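Diaminopimelate decarboxylase (Helicobacter pylori, PDB 2QGH) catalyses the decarboxylation of diaminopimelate to L-lysine, using pyridoxal-5'-phosphate as cofactor. Local coordinates at residues D41-A46 / L74-H79; Y63-N68 / Q93-A98; S82-V87 / A98-Y103; N124-N129 / T275-P280. All coordinates share one frame; numbering follows the deposited sequence.

Contact 1 of 4, residues D41-A46 / L74-H79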
# COMPACT_ATOMS: atom_id res chain seq x y z
N ASP A 41 -26.96 3.96 3.13
CA ASP A 41 -28.13 3.60 2.33
C ASP A 41 -27.72 3.00 1.00
O ASP A 41 -28.32 2.03 0.53
CB ASP A 41 -29.01 4.82 2.05
CG ASP A 41 -29.87 5.22 3.23
OD1 ASP A 41 -30.18 4.34 4.06
OD2 ASP A 41 -30.25 6.41 3.31
N LYS A 42 -26.69 3.58 0.39
CA LYS A 42 -26.22 3.08 -0.88
C LYS A 42 -25.68 1.66 -0.76
O LYS A 42 -25.73 0.89 -1.71
CB LYS A 42 -25.15 4.02 -1.43
CG LYS A 42 -25.67 5.41 -1.74
CD LYS A 42 -24.58 6.28 -2.33
CE LYS A 42 -25.07 7.68 -2.57
NZ LYS A 42 -24.01 8.48 -3.25
N ILE A 43 -25.17 1.32 0.42
CA ILE A 43 -24.64 -0.02 0.66
C ILE A 43 -25.80 -1.00 0.80
O ILE A 43 -25.75 -2.11 0.28
CB ILE A 43 -23.78 -0.07 1.95
CG1 ILE A 43 -22.56 0.83 1.80
CG2 ILE A 43 -23.36 -1.49 2.23
CD1 ILE A 43 -21.69 0.93 3.03
N LYS A 44 -26.83 -0.57 1.52
CA LYS A 44 -28.03 -1.37 1.75
C LYS A 44 -28.83 -1.58 0.46
O LYS A 44 -29.42 -2.64 0.26
CB LYS A 44 -28.90 -0.68 2.80
CG LYS A 44 -30.30 -1.25 2.95
CD LYS A 44 -31.08 -0.48 4.01
CE LYS A 44 -32.58 -0.78 3.96
NZ LYS A 44 -32.89 -2.23 4.13
N GLN A 45 -28.84 -0.57 -0.40
CA GLN A 45 -29.58 -0.65 -1.66
C GLN A 45 -28.83 -1.50 -2.68
O GLN A 45 -29.44 -2.29 -3.40
CB GLN A 45 -29.84 0.75 -2.20
CG GLN A 45 -30.73 0.82 -3.44
CD GLN A 45 -32.11 0.19 -3.23
OE1 GLN A 45 -32.39 -0.92 -3.72
NE2 GLN A 45 -32.97 0.88 -2.50
N ALA A 46 -27.51 -1.35 -2.74
CA ALA A 46 -26.69 -2.11 -3.68
C ALA A 46 -26.76 -3.59 -3.34
O ALA A 46 -26.76 -4.45 -4.22
CB ALA A 46 -25.24 -1.63 -3.63
N LEU A 74 -20.06 -4.24 7.81
CA LEU A 74 -20.30 -5.68 7.80
C LEU A 74 -21.54 -5.98 8.64
O LEU A 74 -22.32 -6.89 8.32
CB LEU A 74 -19.09 -6.45 8.36
CG LEU A 74 -17.79 -6.47 7.54
CD1 LEU A 74 -16.75 -7.30 8.27
CD2 LEU A 74 -18.03 -7.05 6.17
N SER A 75 -21.73 -5.22 9.71
CA SER A 75 -22.88 -5.41 10.58
C SER A 75 -24.17 -5.03 9.85
O SER A 75 -25.20 -5.69 9.98
CB SER A 75 -22.74 -4.56 11.84
OG SER A 75 -23.77 -4.84 12.76
N LEU A 76 -24.11 -3.95 9.08
CA LEU A 76 -25.25 -3.51 8.30
C LEU A 76 -25.60 -4.62 7.31
O LEU A 76 -26.77 -4.97 7.12
CB LEU A 76 -24.92 -2.22 7.55
CG LEU A 76 -25.82 -1.91 6.35
CD1 LEU A 76 -27.28 -1.78 6.80
CD2 LEU A 76 -25.36 -0.64 5.67
N LEU A 77 -24.58 -5.19 6.67
CA LEU A 77 -24.84 -6.25 5.71
C LEU A 77 -25.39 -7.49 6.40
O LEU A 77 -26.22 -8.19 5.84
CB LEU A 77 -23.57 -6.58 4.94
CG LEU A 77 -23.16 -5.49 3.95
CD1 LEU A 77 -21.71 -5.69 3.52
CD2 LEU A 77 -24.09 -5.52 2.74
N ALA A 78 -24.95 -7.74 7.62
CA ALA A 78 -25.41 -8.90 8.37
C ALA A 78 -26.90 -8.80 8.69
O ALA A 78 -27.62 -9.80 8.67
CB ALA A 78 -24.61 -9.05 9.65
N HIS A 79 -27.36 -7.60 9.01
CA HIS A 79 -28.77 -7.39 9.34
C HIS A 79 -29.63 -7.67 8.12
O HIS A 79 -30.83 -7.92 8.25
CB HIS A 79 -28.98 -5.95 9.83
CG HIS A 79 -30.38 -5.68 10.31
ND1 HIS A 79 -31.33 -5.07 9.51
CD2 HIS A 79 -31.00 -5.98 11.47
CE1 HIS A 79 -32.47 -5.00 10.17
NE2 HIS A 79 -32.30 -5.55 11.36

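Contact 2 of 4, residues Y63-N68 / Q93-A98. With PLP (pyridoxal-5'-phosphate), chain B.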
# COMPACT_ATOMS: atom_id res chain seq x y z
N TYR A 63 -20.69 -11.06 0.32
CA TYR A 63 -19.93 -9.83 0.21
C TYR A 63 -18.42 -10.07 0.37
O TYR A 63 -17.97 -10.65 1.35
CB TYR A 63 -20.42 -8.84 1.27
CG TYR A 63 -19.57 -7.60 1.36
CD1 TYR A 63 -19.44 -6.75 0.26
CD2 TYR A 63 -18.85 -7.32 2.51
CE1 TYR A 63 -18.62 -5.64 0.31
CE2 TYR A 63 -18.02 -6.21 2.57
CZ TYR A 63 -17.90 -5.38 1.47
OH TYR A 63 -17.06 -4.30 1.51
N ALA A 64 -17.64 -9.65 -0.62
CA ALA A 64 -16.20 -9.83 -0.58
C ALA A 64 -15.60 -8.76 0.34
O ALA A 64 -15.46 -7.60 -0.04
CB ALA A 64 -15.62 -9.72 -1.98
N LEU A 65 -15.24 -9.17 1.56
CA LEU A 65 -14.68 -8.27 2.57
C LEU A 65 -13.47 -7.46 2.12
O LEU A 65 -13.31 -6.30 2.51
CB LEU A 65 -14.35 -9.04 3.85
CG LEU A 65 -15.52 -9.27 4.83
CD1 LEU A 65 -16.66 -9.99 4.13
CD2 LEU A 65 -15.04 -10.07 6.05
N LYS A 66 -12.62 -8.07 1.31
CA LYS A 66 -11.45 -7.38 0.79
C LYS A 66 -11.80 -5.98 0.28
O LYS A 66 -10.98 -5.07 0.35
CB LYS A 66 -10.83 -8.20 -0.34
CG LYS A 66 -11.80 -8.48 -1.48
CD LYS A 66 -11.19 -9.41 -2.51
CE LYS A 66 -10.89 -10.77 -1.89
NZ LYS A 66 -12.13 -11.45 -1.41
N ALA A 67 -13.02 -5.80 -0.22
CA ALA A 67 -13.43 -4.48 -0.72
C ALA A 67 -13.42 -3.47 0.42
O ALA A 67 -12.84 -2.38 0.31
CB ALA A 67 -14.82 -4.55 -1.34
N ASN A 68 -14.07 -3.83 1.53
CA ASN A 68 -14.15 -2.99 2.71
C ASN A 68 -14.66 -3.87 3.85
O ASN A 68 -15.78 -4.38 3.79
CB ASN A 68 -15.12 -1.82 2.50
CG ASN A 68 -14.91 -0.71 3.51
OD1 ASN A 68 -14.77 -0.98 4.70
ND2 ASN A 68 -14.89 0.53 3.05
N GLN A 93 -12.96 -13.82 11.00
CA GLN A 93 -13.22 -13.35 12.35
C GLN A 93 -14.00 -12.05 12.34
O GLN A 93 -14.91 -11.88 13.14
CB GLN A 93 -11.91 -13.19 13.14
CG GLN A 93 -11.19 -14.52 13.38
CD GLN A 93 -10.15 -14.45 14.49
OE1 GLN A 93 -9.47 -15.44 14.79
NE2 GLN A 93 -10.03 -13.28 15.12
N ARG A 94 -13.66 -11.14 11.43
CA ARG A 94 -14.38 -9.87 11.32
C ARG A 94 -15.86 -10.13 11.03
O ARG A 94 -16.74 -9.62 11.72
CB ARG A 94 -13.83 -9.01 10.18
CG ARG A 94 -12.50 -8.31 10.44
CD ARG A 94 -12.09 -7.57 9.18
NE ARG A 94 -11.09 -6.53 9.41
CZ ARG A 94 -11.34 -5.34 9.94
NH1 ARG A 94 -12.58 -5.02 10.28
NH2 ARG A 94 -10.36 -4.46 10.11
N ALA A 95 -16.10 -10.93 10.00
CA ALA A 95 -17.45 -11.28 9.57
C ALA A 95 -18.29 -11.86 10.70
O ALA A 95 -19.43 -11.42 10.91
CB ALA A 95 -17.39 -12.27 8.41
N LEU A 96 -17.74 -12.83 11.41
CA LEU A 96 -18.45 -13.47 12.52
C LEU A 96 -18.74 -12.48 13.63
O LEU A 96 -19.81 -12.49 14.23
CB LEU A 96 -17.62 -14.63 13.08
CG LEU A 96 -17.54 -15.89 12.22
CD1 LEU A 96 -16.59 -16.89 12.86
CD2 LEU A 96 -18.92 -16.49 12.05
N LYS A 97 -17.77 -11.61 13.89
CA LYS A 97 -17.89 -10.60 14.93
C LYS A 97 -18.94 -9.55 14.56
O LYS A 97 -19.53 -8.92 15.43
CB LYS A 97 -16.53 -9.93 15.15
CG LYS A 97 -16.46 -8.94 16.31
CD LYS A 97 -15.05 -8.35 16.42
CE LYS A 97 -14.94 -7.31 17.54
NZ LYS A 97 -15.03 -7.92 18.90
N ALA A 98 -19.17 -9.35 13.27
CA ALA A 98 -20.15 -8.37 12.82
C ALA A 98 -21.55 -8.95 12.75
O ALA A 98 -22.50 -8.23 12.49
CB ALA A 98 -19.75 -7.80 11.48
N1 PLP B . -14.41 -13.14 -5.11
C2 PLP B . -13.05 -13.47 -5.29
C2A PLP B . -12.59 -14.87 -5.17
C3 PLP B . -12.12 -12.39 -5.57
O3 PLP B . -10.78 -12.65 -5.74
C4 PLP B . -12.57 -11.08 -5.67
C4A PLP B . -11.58 -10.11 -6.22
C5 PLP B . -13.92 -10.76 -5.47
C6 PLP B . -14.87 -11.82 -5.21
C5A PLP B . -14.48 -9.41 -5.30
O4P PLP B . -14.66 -8.83 -6.58
P PLP B . -15.19 -7.48 -6.73
O1P PLP B . -14.83 -6.39 -5.67
O2P PLP B . -16.76 -7.70 -6.77
O3P PLP B . -14.62 -6.96 -8.11

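Contact 3 of 4, residues S82-V87 / A98-Y103. With PLP (pyridoxal-5'-phosphate), chain B.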
# COMPACT_ATOMS: atom_id res chain seq x y z
N SER A 82 -26.73 -10.98 4.93
CA SER A 82 -25.71 -11.14 3.91
C SER A 82 -24.72 -12.24 4.27
O SER A 82 -24.60 -12.63 5.43
CB SER A 82 -24.95 -9.84 3.71
OG SER A 82 -23.85 -10.04 2.84
N GLY A 83 -24.02 -12.73 3.25
CA GLY A 83 -23.02 -13.75 3.45
C GLY A 83 -21.68 -13.04 3.42
O GLY A 83 -21.64 -11.82 3.40
N ALA A 84 -20.59 -13.80 3.41
CA ALA A 84 -19.27 -13.19 3.37
C ALA A 84 -18.25 -14.02 2.61
O ALA A 84 -18.12 -15.22 2.84
CB ALA A 84 -18.77 -12.93 4.79
N ASP A 85 -17.54 -13.38 1.69
CA ASP A 85 -16.48 -14.06 0.94
C ASP A 85 -15.20 -13.58 1.61
O ASP A 85 -14.86 -12.40 1.54
CB ASP A 85 -16.50 -13.66 -0.53
CG ASP A 85 -15.19 -13.97 -1.24
OD1 ASP A 85 -14.68 -15.10 -1.09
OD2 ASP A 85 -14.68 -13.07 -1.95
N CYS A 86 -14.52 -14.50 2.29
CA CYS A 86 -13.30 -14.19 3.02
C CYS A 86 -12.06 -14.80 2.40
O CYS A 86 -12.14 -15.82 1.71
CB CYS A 86 -13.46 -14.67 4.47
SG CYS A 86 -14.92 -13.96 5.29
N VAL A 87 -10.91 -14.18 2.64
CA VAL A 87 -9.66 -14.69 2.09
C VAL A 87 -8.60 -14.88 3.17
O VAL A 87 -7.44 -15.17 2.89
CB VAL A 87 -9.12 -13.75 0.95
CG1 VAL A 87 -8.61 -12.42 1.54
CG2 VAL A 87 -8.04 -14.46 0.16
N ALA A 98 -19.17 -9.35 13.27
CA ALA A 98 -20.15 -8.37 12.82
C ALA A 98 -21.55 -8.95 12.75
O ALA A 98 -22.50 -8.23 12.49
CB ALA A 98 -19.75 -7.80 11.48
N GLY A 99 -21.67 -10.26 12.97
CA GLY A 99 -22.98 -10.89 12.95
C GLY A 99 -23.33 -11.74 11.75
O GLY A 99 -24.48 -12.19 11.61
N ILE A 100 -22.38 -11.96 10.85
CA ILE A 100 -22.65 -12.77 9.68
C ILE A 100 -22.69 -14.23 10.10
O ILE A 100 -21.87 -14.67 10.91
CB ILE A 100 -21.59 -12.50 8.58
CG1 ILE A 100 -21.84 -11.10 8.00
CG2 ILE A 100 -21.66 -13.56 7.49
CD1 ILE A 100 -20.81 -10.63 7.04
N LYS A 101 -23.67 -14.98 9.61
CA LYS A 101 -23.80 -16.39 9.98
C LYS A 101 -22.66 -17.21 9.39
O LYS A 101 -22.30 -17.05 8.22
CB LYS A 101 -25.13 -16.97 9.49
CG LYS A 101 -26.37 -16.26 9.98
CD LYS A 101 -26.49 -16.28 11.50
CE LYS A 101 -27.80 -15.62 11.93
NZ LYS A 101 -27.99 -15.60 13.41
N PRO A 102 -22.06 -18.08 10.21
CA PRO A 102 -20.96 -18.91 9.72
C PRO A 102 -21.32 -19.70 8.46
O PRO A 102 -20.48 -19.85 7.56
CB PRO A 102 -20.63 -19.81 10.91
CG PRO A 102 -21.86 -19.75 11.78
CD PRO A 102 -22.31 -18.33 11.64
N TYR A 103 -22.56 -20.18 8.38
CA TYR A 103 -22.99 -20.96 7.21
C TYR A 103 -23.19 -20.13 5.94
O TYR A 103 -23.63 -20.65 4.92
CB TYR A 103 -24.26 -21.79 7.54
CG TYR A 103 -25.40 -21.05 8.21
CD1 TYR A 103 -26.22 -20.17 7.50
CD2 TYR A 103 -25.66 -21.23 9.57
CE1 TYR A 103 -27.27 -19.48 8.13
CE2 TYR A 103 -26.71 -20.55 10.22
CZ TYR A 103 -27.51 -19.68 9.49
OH TYR A 103 -28.54 -19.00 10.12
N1 PLP B . -14.41 -13.14 -5.11
C2 PLP B . -13.05 -13.47 -5.29
C2A PLP B . -12.59 -14.87 -5.17
C3 PLP B . -12.12 -12.39 -5.57
O3 PLP B . -10.78 -12.65 -5.74
C4 PLP B . -12.57 -11.08 -5.67
C4A PLP B . -11.58 -10.11 -6.22
C5 PLP B . -13.92 -10.76 -5.47
C6 PLP B . -14.87 -11.82 -5.21
C5A PLP B . -14.48 -9.41 -5.30
O4P PLP B . -14.66 -8.83 -6.58
P PLP B . -15.19 -7.48 -6.73
O1P PLP B . -14.83 -6.39 -5.67
O2P PLP B . -16.76 -7.70 -6.77
O3P PLP B . -14.62 -6.96 -8.11
O HOH W 1 -25.19 -13.79 7.73

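Contact 4 of 4, residues N124-N129 / T275-P280. With PLP (pyridoxal-5'-phosphate), chain B.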
# COMPACT_ATOMS: atom_id res chain seq x y z
N ASN A 124 -17.22 -23.89 11.36
CA ASN A 124 -18.35 -24.35 10.57
C ASN A 124 -18.83 -23.41 9.48
O ASN A 124 -20.04 -23.17 9.35
CB ASN A 124 -19.52 -24.68 11.50
CG ASN A 124 -19.11 -25.62 12.63
OD1 ASN A 124 -18.59 -26.71 12.38
ND2 ASN A 124 -19.33 -25.20 13.87
N ILE A 125 -17.91 -22.87 8.68
CA ILE A 125 -18.31 -21.98 7.60
C ILE A 125 -18.92 -22.79 6.46
O ILE A 125 -18.94 -24.02 6.52
CB ILE A 125 -17.11 -21.16 7.10
CG1 ILE A 125 -15.99 -22.07 6.60
CG2 ILE A 125 -16.60 -20.29 8.23
CD1 ILE A 125 -14.91 -21.32 5.83
N LEU A 126 -19.42 -22.13 5.42
CA LEU A 126 -20.06 -22.88 4.32
C LEU A 126 -19.11 -23.85 3.63
O LEU A 126 -19.38 -25.04 3.52
CB LEU A 126 -20.66 -21.93 3.28
CG LEU A 126 -22.09 -22.26 2.81
CD1 LEU A 126 -22.39 -21.49 1.55
CD2 LEU A 126 -22.23 -23.75 2.55
N PHE A 127 -17.99 -23.34 3.14
CA PHE A 127 -17.04 -24.23 2.51
C PHE A 127 -15.72 -23.53 2.27
O PHE A 127 -15.64 -22.30 2.34
CB PHE A 127 -17.60 -24.79 1.18
CG PHE A 127 -17.95 -23.75 0.13
CD1 PHE A 127 -16.99 -22.86 -0.35
CD2 PHE A 127 -19.22 -23.72 -0.43
CE1 PHE A 127 -17.30 -21.97 -1.38
CE2 PHE A 127 -19.54 -22.83 -1.46
CZ PHE A 127 -18.57 -21.95 -1.94
N LEU A 128 -14.69 -24.34 2.05
CA LEU A 128 -13.36 -23.83 1.75
C LEU A 128 -13.21 -23.97 0.24
O LEU A 128 -13.43 -25.05 -0.32
CB LEU A 128 -12.28 -24.65 2.46
CG LEU A 128 -11.82 -24.19 3.85
CD1 LEU A 128 -12.91 -24.42 4.87
CD2 LEU A 128 -10.57 -24.94 4.25
N ASN A 129 -12.86 -22.87 -0.42
CA ASN A 129 -12.69 -22.88 -1.87
C ASN A 129 -11.22 -23.08 -2.13
O ASN A 129 -10.42 -22.15 -1.98
CB ASN A 129 -13.19 -21.56 -2.44
CG ASN A 129 -13.37 -21.60 -3.94
OD1 ASN A 129 -13.89 -22.58 -4.48
ND2 ASN A 129 -12.95 -20.54 -4.61
N THR A 275 -27.73 -23.81 -6.21
CA THR A 275 -27.88 -22.52 -5.55
C THR A 275 -26.77 -21.63 -6.11
O THR A 275 -25.59 -21.95 -6.00
CB THR A 275 -27.72 -22.63 -4.02
OG1 THR A 275 -28.78 -23.43 -3.49
CG2 THR A 275 -27.76 -21.23 -3.38
N ILE A 276 -27.15 -20.51 -6.71
CA ILE A 276 -26.16 -19.63 -7.26
C ILE A 276 -25.57 -18.73 -6.17
O ILE A 276 -26.29 -18.26 -5.29
CB ILE A 276 -26.76 -18.80 -8.47
CG1 ILE A 276 -25.85 -17.63 -8.84
CG2 ILE A 276 -28.17 -18.35 -8.14
CD1 ILE A 276 -25.99 -16.43 -7.93
N ILE A 277 -24.26 -18.56 -6.21
CA ILE A 277 -23.56 -17.72 -5.25
C ILE A 277 -22.80 -16.62 -5.98
O ILE A 277 -22.13 -16.87 -6.99
CB ILE A 277 -22.51 -18.51 -4.42
CG1 ILE A 277 -23.19 -19.55 -3.52
CG2 ILE A 277 -21.70 -17.55 -3.56
CD1 ILE A 277 -22.20 -20.32 -2.64
N CYS A 278 -22.92 -15.41 -5.46
CA CYS A 278 -22.22 -14.27 -6.04
C CYS A 278 -21.35 -13.69 -4.93
O CYS A 278 -21.75 -13.64 -3.77
CB CYS A 278 -23.20 -13.21 -6.53
SG CYS A 278 -24.32 -13.73 -7.86
N GLU A 279 -20.15 -13.26 -5.30
CA GLU A 279 -19.22 -12.69 -4.34
C GLU A 279 -18.91 -11.22 -4.68
O GLU A 279 -17.75 -10.84 -4.84
CB GLU A 279 -17.95 -13.52 -4.32
CG GLU A 279 -18.22 -15.01 -4.14
CD GLU A 279 -16.96 -15.85 -4.17
OE1 GLU A 279 -16.03 -15.49 -4.90
OE2 GLU A 279 -16.92 -16.88 -3.47
N PRO A 280 -19.95 -10.37 -4.79
CA PRO A 280 -19.74 -8.96 -5.12
C PRO A 280 -19.00 -8.20 -4.02
O PRO A 280 -19.26 -8.39 -2.82
CB PRO A 280 -21.16 -8.45 -5.31
CG PRO A 280 -21.91 -9.21 -4.27
CD PRO A 280 -21.36 -10.62 -4.46
N1 PLP B . -14.41 -13.14 -5.11
C2 PLP B . -13.05 -13.47 -5.29
C2A PLP B . -12.59 -14.87 -5.17
C3 PLP B . -12.12 -12.39 -5.57
O3 PLP B . -10.78 -12.65 -5.74
C4 PLP B . -12.57 -11.08 -5.67
C4A PLP B . -11.58 -10.11 -6.22
C5 PLP B . -13.92 -10.76 -5.47
C6 PLP B . -14.87 -11.82 -5.21
C5A PLP B . -14.48 -9.41 -5.30
O4P PLP B . -14.66 -8.83 -6.58
P PLP B . -15.19 -7.48 -6.73
O1P PLP B . -14.83 -6.39 -5.67
O2P PLP B . -16.76 -7.70 -6.77
O3P PLP B . -14.62 -6.96 -8.11

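Contact 1 of 4, residues D41-A46 / L74-H79
Ile43 of helix 40-52 lies against Leu76 and Leu77 of helix 71-79, and these three side chains carry the contact. All of it is apolar packing. Ile43 CG2 is the shared point. It meets Leu76 CD2 at 4.1 Å, and it lies 4.1 Å from Leu77 CD2 as well. The chains of Ile43 and Leu77 run at about a right angle to each other, while those of Ile43 and Leu76 meet at a slant. Leu76 CD2 also reaches Ile43 CB at 4.1 Å, so this methyl covers the base of the isoleucine as well as one branch. In Leu77, CG is turned away from the carbonyl carbon (chi1 -72°), and the tip of the chain comes nearer to helix 40-52 than its base would suggest.

Lys44 adds a looser contact at the margin. Its CB stands 4.5 Å from Leu76 CD1.

The backbones stay well apart. The two short helical segments approach to 10.2 Å between axes and cross at -40°. Leu76 also packs on Phe40, and Leu77 packs on Phe47. The two helices lie side by side, and Leu77 also reaches Tyr63 of strand 59-64.

The segments share no polar bond; methyl groups do the touching, and the contact rests on shape and burial of carbon. The area buried is modest, 167 Å² over both sides, and the closest approaches are ordinary van der Waals distances.

Contact 2 of 4, residues Y63-N68 / Q93-A98
Leu65, which reaches across to Ala95, sets its backbone N over one face of the Tyr63 ring, 4.1 Å above the plane and offset toward the rim. At the edge of the same ring, in its plane, lies Asn68 O. Tyr63 OH donates a hydrogen bond to it, 2.6 Å long. The hydroxyl lies in the carbonyl plane, on a lone pair, with a C=O...donor angle of 118°. The bond ties the two ends of the turn 63-68 together.

Across the contact, Leu65 CD2 meets Ala95 CB at 4.0 Å and Arg94 CB at 4.4 Å. Arg94 turns its polar end elsewhere, to a salt bridge with Glu418 of the second subunit.

The other side of the turn faces the cofactor. Ala64 CB is 3.5 Å from PLP C5A, and Lys66 CD is 3.8 Å from PLP C4A. Lys66 bends at chi3 and chi4, and its NZ forms a salt bridge with Asp85. This position is consistent with the Schiff-base lysine of related decarboxylases, although here NZ stands 5.0 Å from PLP C4A.

The turn follows strand 59-64, the first of the parallel barrel. Strand 83-86 lies next to it in the sheet, and Leu65 and Ala95 both touch Ala84 there. Helix 89-97 packs over the pair from outside, with helix 71-79 beside it.

Contact 3 of 4, residues S82-V87 / A98-Y103
Ile100 and Ala84 meet inside a beta-alpha-beta unit of the barrel, in which strand 83-86 leads through helix 89-97 to strand 105-107. Ile100 CD1 lies 3.8 Å from Ala84 CB, and the CG2 branch is 4.0 Å from the same methyl. With CG2 anti to the backbone N and CG1 anti to the carbonyl carbon (chi1 -72°), both branches face the strand. CG2 also rests 3.7 Å from Ser82 O.

That carbonyl has a polar partner too. A water donates to Ser82 O at 2.6 Å and accepts from Lys101 N at 2.7 Å, so it bridges Ser82, just before the strand, and Lys101 in the loop after the helix. Ser82 OG donates to Gly83 O at 2.9 Å, in the carbonyl plane and on a lone pair, which holds the start of the strand.

Toward the other end of the strand, Asp85 is part of the cofactor pocket. It points OD2 at PLP N1, 3.2 Å away, coming from above the ring.

The loop begins with a Schellman motif at Gly99, where a positive phi of 106° ends helix 89-97. Ile100 also packs on Ile105 of the next strand, as does Ala84, so the contact lies where the loop after helix 89-97 passes strands 83-86 and 105-107.

Contact 4 of 4, residues N124-N129 / T275-P280
Ile277 meets Phe127 and Leu126 across the interior of the barrel. Its CB points toward segment 124-129 from strand 275-278. From CG1 the chain runs on extended, with chi2 at -177°, so CD1 is carried out to the far tip. CD1 does all of the close touching. It lies 3.8 Å from Phe127 CE2 and 4.0 Å from Phe127 CZ. It is also 4.4 Å from Leu126 CD1. The methyl thus reaches the outer end of the ring and the leucine tip together.

The two side chains, Ile277 and Phe127, approach each other from facing strands. The phenylalanine stands with CG between its backbone N and carbonyl carbon (chi1 60°), and its ring projects inward from strand 127-130. Phe239 of a neighbouring strand packs on both Leu126 and Ile277. Val106 touches Phe127 from another.

Farther along segment 275-280, the chain enters the cofactor site. Glu279 CB lies 3.6 Å from PLP C6. Beyond CG the side chain is extended, and its OE1 comes to 2.9 Å from PLP N1. A glutamate beside the pyridine nitrogen is as in related decarboxylases; the hydrogen bond between OE1 and His203 NE2 would hold its carboxylate there.

Strands 127-130 and 275-278 are four places apart in an eight-stranded barrel and share no direct pairing. The contact is a small apolar cluster inside the barrel, with Asp241 and the Glu279 carboxylate nearby.

All four contacts belong to the parallel eight-stranded barrel and its surrounding helices. Contact 1 lies between helices outside the barrel, 40-52 and 71-79, which flank strand 59-64 in the chain. Its centre is about 12 Å from that of contact 2, and their segments alternate along the sequence. Contacts 2 and 3 are closest, with centres about 6 Å apart; they share Ala98, and their strands 59-64 and 83-86 are neighbours in the sheet. Contact 4 spans the barrel from strand 127-130 to 275-278, the latter beside 59-64, closing the ring. Its centre is about 9 Å from contact 3 and 18 Å from contact 1. Contacts 2, 3 and 4 all reach the same cofactor.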